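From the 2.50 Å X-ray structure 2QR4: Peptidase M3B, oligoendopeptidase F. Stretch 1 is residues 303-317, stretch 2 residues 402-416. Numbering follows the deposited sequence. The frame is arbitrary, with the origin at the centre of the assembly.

Stretch 1 (303-317) EKALEALKPMGEEYM
Stretch 2 (402-416) TNENILTEYLLETEK

The firmest polar link between the two stretches joins Asn 403 to Tyr 316: Asn 403 ND2 donates to Tyr 316 OH at 2.8 Å with an N-H...O angle of 165°, the amide nitrogen lying at the ring edge, near its plane. Both residues are buried, where a polar group needs a partner. Tyr 316 (chi1 t, chi2 99°) points its CB toward the opposing helix, while Asn 403 (chi1 m, chi2 2°) leaves its backbone sideways and brings its amide nearer. Towards the other end of the contact, Tyr 410 OH donates a weak hydrogen bond to Glu 307 OE1 at 2.8 Å; the extended Glu 307 (chi1 t, chi2 t, chi3 26°) is exposed, as suits a carboxylate. Beyond it, Lys 304 NZ and Glu 415 OE2 are 4.1 Å apart, opposite charges too distant for a salt bridge.

The backbones set up these meetings. Stretch 1 enters already helical and stays so through Ala 308, breaks at Leu 309 (phi/psi -75/-3), makes a 3-10 segment at 310-312, and is helical again through Met 317 and beyond, with Gly 313 at the turn, whose angles of 90/173 would jam a CB against the preceding carbonyl oxygen. Stretch 2 enters already helical at Thr 402 and stays so through at least Leu 412, and Glu 415 then turns to -71/132. The axes of helices 303-308 and 402-414 cross at 100° and approach to 9.7 Å. The register pairs Ala 308 CA with Leu 407 CA at 5.3 Å and Leu 309 CA with Ile 406 CA at 6.6 Å.

Such closeness suits alanine's small side chain. Ala 308 CA lies over one face of the Tyr 410 ring, 4.0 Å from its centroid and 22° off the normal, a CH-pi contact; Ala 308 CB is 3.5 Å from Tyr 410 CD2 and 4.0 Å from CD1 of Leu 407 (chi1 t, chi2 p). Tyr 410 (chi1 t, chi2 72°) thus combines a broad apolar ring with a polar tip. The aliphatic part of Lys 304 (chi1 t, chi2 136°, chi3 m, chi4 t) adds to the packing, its CG 4.1 Å from Tyr 410 CE2 at the ring edge.

Ile 406 (chi1 m, chi2 t) points toward stretch 1 and is buried. Its CG2 lies 3.3 Å from Ala 308 O, 4.3 Å from CD1 of Leu 309 (chi1 m, chi2 18°) and 4.4 Å from Pro 311 CG, while its CD1 reaches 3.4 Å from SE of selenomethionine Met 312 (chi1 m, chi2 m, chi3 -34°). The branched side chain thus packs against the bend of stretch 1 with both CG2 and CD1. In all, 576 Å² is buried, summed over both sides.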

# COMPACT_ATOMS: atom_id res chain seq x y z
N GLU A 303 40.08 -30.40 14.28
CA GLU A 303 40.93 -31.32 13.52
C GLU A 303 40.24 -31.78 12.24
O GLU A 303 40.77 -31.60 11.14
CB GLU A 303 41.35 -32.52 14.37
CG GLU A 303 42.40 -32.19 15.43
N LYS A 304 39.04 -32.34 12.38
CA LYS A 304 38.28 -32.80 11.22
C LYS A 304 37.98 -31.67 10.23
O LYS A 304 37.91 -31.89 9.02
CB LYS A 304 36.98 -33.48 11.67
CG LYS A 304 36.19 -34.08 10.53
CD LYS A 304 35.69 -35.46 10.89
CE LYS A 304 36.83 -36.36 11.31
NZ LYS A 304 36.35 -37.73 11.65
N ALA A 305 37.82 -30.46 10.76
CA ALA A 305 37.59 -29.28 9.94
C ALA A 305 38.80 -28.99 9.05
O ALA A 305 38.68 -28.91 7.83
CB ALA A 305 37.28 -28.07 10.81
N LEU A 306 39.97 -28.86 9.68
CA LEU A 306 41.19 -28.53 8.95
C LEU A 306 41.57 -29.66 8.00
O LEU A 306 42.25 -29.45 7.00
CB LEU A 306 42.36 -28.25 9.91
CG LEU A 306 42.23 -27.16 10.98
CD1 LEU A 306 43.58 -26.94 11.64
CD2 LEU A 306 41.69 -25.85 10.41
N GLU A 307 41.13 -30.87 8.33
CA GLU A 307 41.49 -32.02 7.53
C GLU A 307 40.65 -32.04 6.27
O GLU A 307 41.17 -32.27 5.18
CB GLU A 307 41.32 -33.31 8.32
CG GLU A 307 42.21 -34.42 7.81
CD GLU A 307 42.18 -35.64 8.70
OE1 GLU A 307 41.16 -35.82 9.41
OE2 GLU A 307 43.17 -36.40 8.70
N ALA A 308 39.35 -31.78 6.42
CA ALA A 308 38.44 -31.73 5.29
C ALA A 308 38.81 -30.62 4.30
O ALA A 308 38.79 -30.83 3.09
CB ALA A 308 37.01 -31.57 5.77
N LEU A 309 39.17 -29.46 4.83
CA LEU A 309 39.50 -28.30 4.01
C LEU A 309 40.87 -28.37 3.34
O LEU A 309 41.23 -27.50 2.57
CB LEU A 309 39.40 -27.01 4.84
CG LEU A 309 38.02 -26.36 4.99
CD1 LEU A 309 36.90 -27.31 4.65
CD2 LEU A 309 37.86 -25.80 6.40
N LYS A 310 41.64 -29.42 3.62
CA LYS A 310 42.97 -29.55 3.03
C LYS A 310 43.04 -29.30 1.51
O LYS A 310 43.95 -28.62 1.05
CB LYS A 310 43.61 -30.90 3.39
CG LYS A 310 45.12 -30.95 3.19
CD LYS A 310 45.72 -32.22 3.78
CE LYS A 310 45.41 -32.34 5.27
NZ LYS A 310 45.91 -33.62 5.86
N PRO A 311 42.07 -29.84 0.73
CA PRO A 311 42.04 -29.59 -0.71
C PRO A 311 42.07 -28.10 -1.07
O PRO A 311 42.38 -27.74 -2.20
CB PRO A 311 40.70 -30.20 -1.14
CG PRO A 311 40.43 -31.27 -0.15
CD PRO A 311 40.98 -30.74 1.15
N MSE A 312 41.74 -27.25 -0.10
CA MSE A 312 41.85 -25.81 -0.26
C MSE A 312 43.30 -25.35 -0.41
O MSE A 312 43.57 -24.28 -0.94
CB MSE A 312 41.23 -25.08 0.93
CG MSE A 312 39.72 -25.25 1.07
SE MSE A 312 38.75 -24.76 -0.55
CE MSE A 312 39.89 -23.31 -1.18
N GLY A 313 44.24 -26.17 0.07
CA GLY A 313 45.67 -25.91 -0.13
C GLY A 313 46.34 -25.06 0.92
O GLY A 313 45.68 -24.50 1.80
N GLU A 314 47.67 -24.94 0.81
CA GLU A 314 48.50 -24.22 1.79
C GLU A 314 48.05 -22.79 2.06
O GLU A 314 47.73 -22.44 3.20
CB GLU A 314 49.98 -24.25 1.38
CG GLU A 314 50.79 -25.40 1.96
N GLU A 315 48.03 -21.95 1.02
CA GLU A 315 47.59 -20.56 1.18
C GLU A 315 46.32 -20.45 2.03
O GLU A 315 46.32 -19.80 3.08
CB GLU A 315 47.36 -19.90 -0.18
CG GLU A 315 48.52 -19.03 -0.66
CD GLU A 315 48.04 -17.82 -1.47
OE1 GLU A 315 48.62 -17.54 -2.54
OE2 GLU A 315 47.09 -17.14 -1.02
N TYR A 316 45.24 -21.09 1.57
CA TYR A 316 43.94 -21.05 2.25
C TYR A 316 43.99 -21.47 3.72
O TYR A 316 43.41 -20.80 4.58
CB TYR A 316 42.92 -21.93 1.51
CG TYR A 316 41.49 -21.74 1.97
CD1 TYR A 316 40.62 -20.92 1.25
CD2 TYR A 316 41.01 -22.35 3.12
CE1 TYR A 316 39.31 -20.74 1.66
CE2 TYR A 316 39.70 -22.17 3.54
CZ TYR A 316 38.85 -21.36 2.80
OH TYR A 316 37.55 -21.16 3.21
N MSE A 317 44.67 -22.58 4.00
CA MSE A 317 44.78 -23.10 5.37
C MSE A 317 45.31 -22.07 6.36
O MSE A 317 44.67 -21.79 7.38
CB MSE A 317 45.66 -24.35 5.40
CG MSE A 317 45.06 -25.55 4.68
SE MSE A 317 43.26 -25.99 5.31
CE MSE A 317 43.71 -26.44 7.15
N THR A 402 30.65 -23.60 -0.51
CA THR A 402 31.71 -24.38 -1.14
C THR A 402 32.40 -25.19 -0.06
O THR A 402 32.67 -26.38 -0.25
CB THR A 402 32.74 -23.48 -1.85
OG1 THR A 402 32.08 -22.66 -2.81
CG2 THR A 402 33.79 -24.31 -2.57
N ASN A 403 32.68 -24.55 1.07
CA ASN A 403 33.31 -25.22 2.20
C ASN A 403 32.48 -26.39 2.74
O ASN A 403 33.00 -27.47 2.98
CB ASN A 403 33.62 -24.21 3.31
CG ASN A 403 34.90 -23.41 3.04
OD1 ASN A 403 35.55 -23.59 2.02
ND2 ASN A 403 35.26 -22.55 3.98
N GLU A 404 31.18 -26.17 2.90
CA GLU A 404 30.26 -27.22 3.31
C GLU A 404 30.29 -28.39 2.32
O GLU A 404 30.32 -29.57 2.71
CB GLU A 404 28.83 -26.67 3.42
CG GLU A 404 28.45 -26.15 4.80
CD GLU A 404 26.94 -25.90 4.93
OE1 GLU A 404 26.33 -25.37 3.98
OE2 GLU A 404 26.36 -26.24 5.99
N ASN A 405 30.30 -28.05 1.03
CA ASN A 405 30.42 -29.05 -0.02
C ASN A 405 31.67 -29.90 0.15
O ASN A 405 31.62 -31.12 -0.01
CB ASN A 405 30.41 -28.40 -1.41
CG ASN A 405 29.01 -27.98 -1.84
OD1 ASN A 405 28.02 -28.51 -1.34
ND2 ASN A 405 28.91 -27.02 -2.76
N ILE A 406 32.77 -29.25 0.51
CA ILE A 406 34.03 -29.92 0.66
C ILE A 406 34.03 -30.81 1.90
O ILE A 406 34.60 -31.90 1.88
CB ILE A 406 35.20 -28.92 0.65
CG1 ILE A 406 35.35 -28.31 -0.75
CG2 ILE A 406 36.50 -29.59 1.06
CD1 ILE A 406 36.40 -27.21 -0.82
N LEU A 407 33.37 -30.37 2.96
CA LEU A 407 33.24 -31.20 4.17
C LEU A 407 32.31 -32.40 3.94
O LEU A 407 32.59 -33.50 4.41
CB LEU A 407 32.73 -30.39 5.36
CG LEU A 407 32.18 -31.26 6.49
CD1 LEU A 407 33.31 -31.89 7.30
CD2 LEU A 407 31.24 -30.47 7.37
N THR A 408 31.20 -32.18 3.24
CA THR A 408 30.31 -33.29 2.88
C THR A 408 31.05 -34.38 2.11
O THR A 408 30.98 -35.55 2.46
CB THR A 408 29.15 -32.83 2.03
OG1 THR A 408 28.35 -31.90 2.78
CG2 THR A 408 28.30 -34.03 1.61
N GLU A 409 31.76 -33.99 1.06
CA GLU A 409 32.51 -34.96 0.28
C GLU A 409 33.51 -35.66 1.16
O GLU A 409 33.66 -36.89 1.09
CB GLU A 409 33.22 -34.29 -0.90
CG GLU A 409 34.07 -35.26 -1.74
CD GLU A 409 33.23 -36.35 -2.39
OE1 GLU A 409 32.04 -36.11 -2.67
OE2 GLU A 409 33.75 -37.46 -2.63
N TYR A 410 34.22 -34.90 1.99
CA TYR A 410 35.24 -35.51 2.86
C TYR A 410 34.64 -36.59 3.77
O TYR A 410 35.23 -37.66 3.93
CB TYR A 410 35.98 -34.46 3.69
CG TYR A 410 36.93 -35.06 4.69
CD1 TYR A 410 38.11 -35.65 4.27
CD2 TYR A 410 36.64 -35.06 6.04
CE1 TYR A 410 38.97 -36.22 5.17
CE2 TYR A 410 37.49 -35.63 6.95
CZ TYR A 410 38.66 -36.21 6.51
OH TYR A 410 39.53 -36.79 7.41
N LEU A 411 33.48 -36.30 4.35
CA LEU A 411 32.79 -37.24 5.24
C LEU A 411 32.42 -38.51 4.48
O LEU A 411 32.65 -39.62 4.96
CB LEU A 411 31.53 -36.58 5.86
CG LEU A 411 31.75 -35.50 6.93
CD1 LEU A 411 30.45 -34.82 7.37
CD2 LEU A 411 32.50 -36.04 8.15
N LEU A 412 31.85 -38.34 3.30
CA LEU A 412 31.41 -39.45 2.44
C LEU A 412 32.58 -40.29 1.94
O LEU A 412 32.39 -41.44 1.52
CB LEU A 412 30.60 -38.92 1.26
CG LEU A 412 29.06 -38.82 1.31
CD1 LEU A 412 28.45 -38.89 2.70
CD2 LEU A 412 28.53 -37.62 0.55
N GLU A 413 33.79 -39.74 1.97
CA GLU A 413 34.95 -40.54 1.59
C GLU A 413 35.61 -41.21 2.79
O GLU A 413 36.51 -42.01 2.61
CB GLU A 413 35.98 -39.71 0.81
CG GLU A 413 35.43 -39.01 -0.42
CD GLU A 413 36.50 -38.22 -1.19
OE1 GLU A 413 36.17 -37.61 -2.23
OE2 GLU A 413 37.66 -38.20 -0.75
N THR A 414 35.18 -40.89 4.01
CA THR A 414 35.86 -41.46 5.19
C THR A 414 34.95 -42.22 6.15
O THR A 414 35.39 -43.15 6.80
CB THR A 414 36.60 -40.39 6.02
OG1 THR A 414 35.66 -39.39 6.45
CG2 THR A 414 37.72 -39.75 5.21
N GLU A 415 33.70 -41.80 6.26
CA GLU A 415 32.74 -42.44 7.15
C GLU A 415 32.33 -43.81 6.65
O GLU A 415 31.98 -43.98 5.49
CB GLU A 415 31.50 -41.56 7.30
CG GLU A 415 31.79 -40.29 8.07
CD GLU A 415 32.44 -40.57 9.41
OE1 GLU A 415 32.25 -41.68 9.96
OE2 GLU A 415 33.15 -39.67 9.92
N LYS A 416 32.37 -44.80 7.54
CA LYS A 416 32.00 -46.14 7.14
C LYS A 416 30.65 -46.58 7.73
O LYS A 416 29.96 -47.41 7.15
CB LYS A 416 33.12 -47.12 7.49
CG LYS A 416 33.52 -47.11 8.95
CD LYS A 416 34.89 -47.76 9.16
CE LYS A 416 35.10 -48.20 10.61
NZ LYS A 416 34.54 -49.56 10.86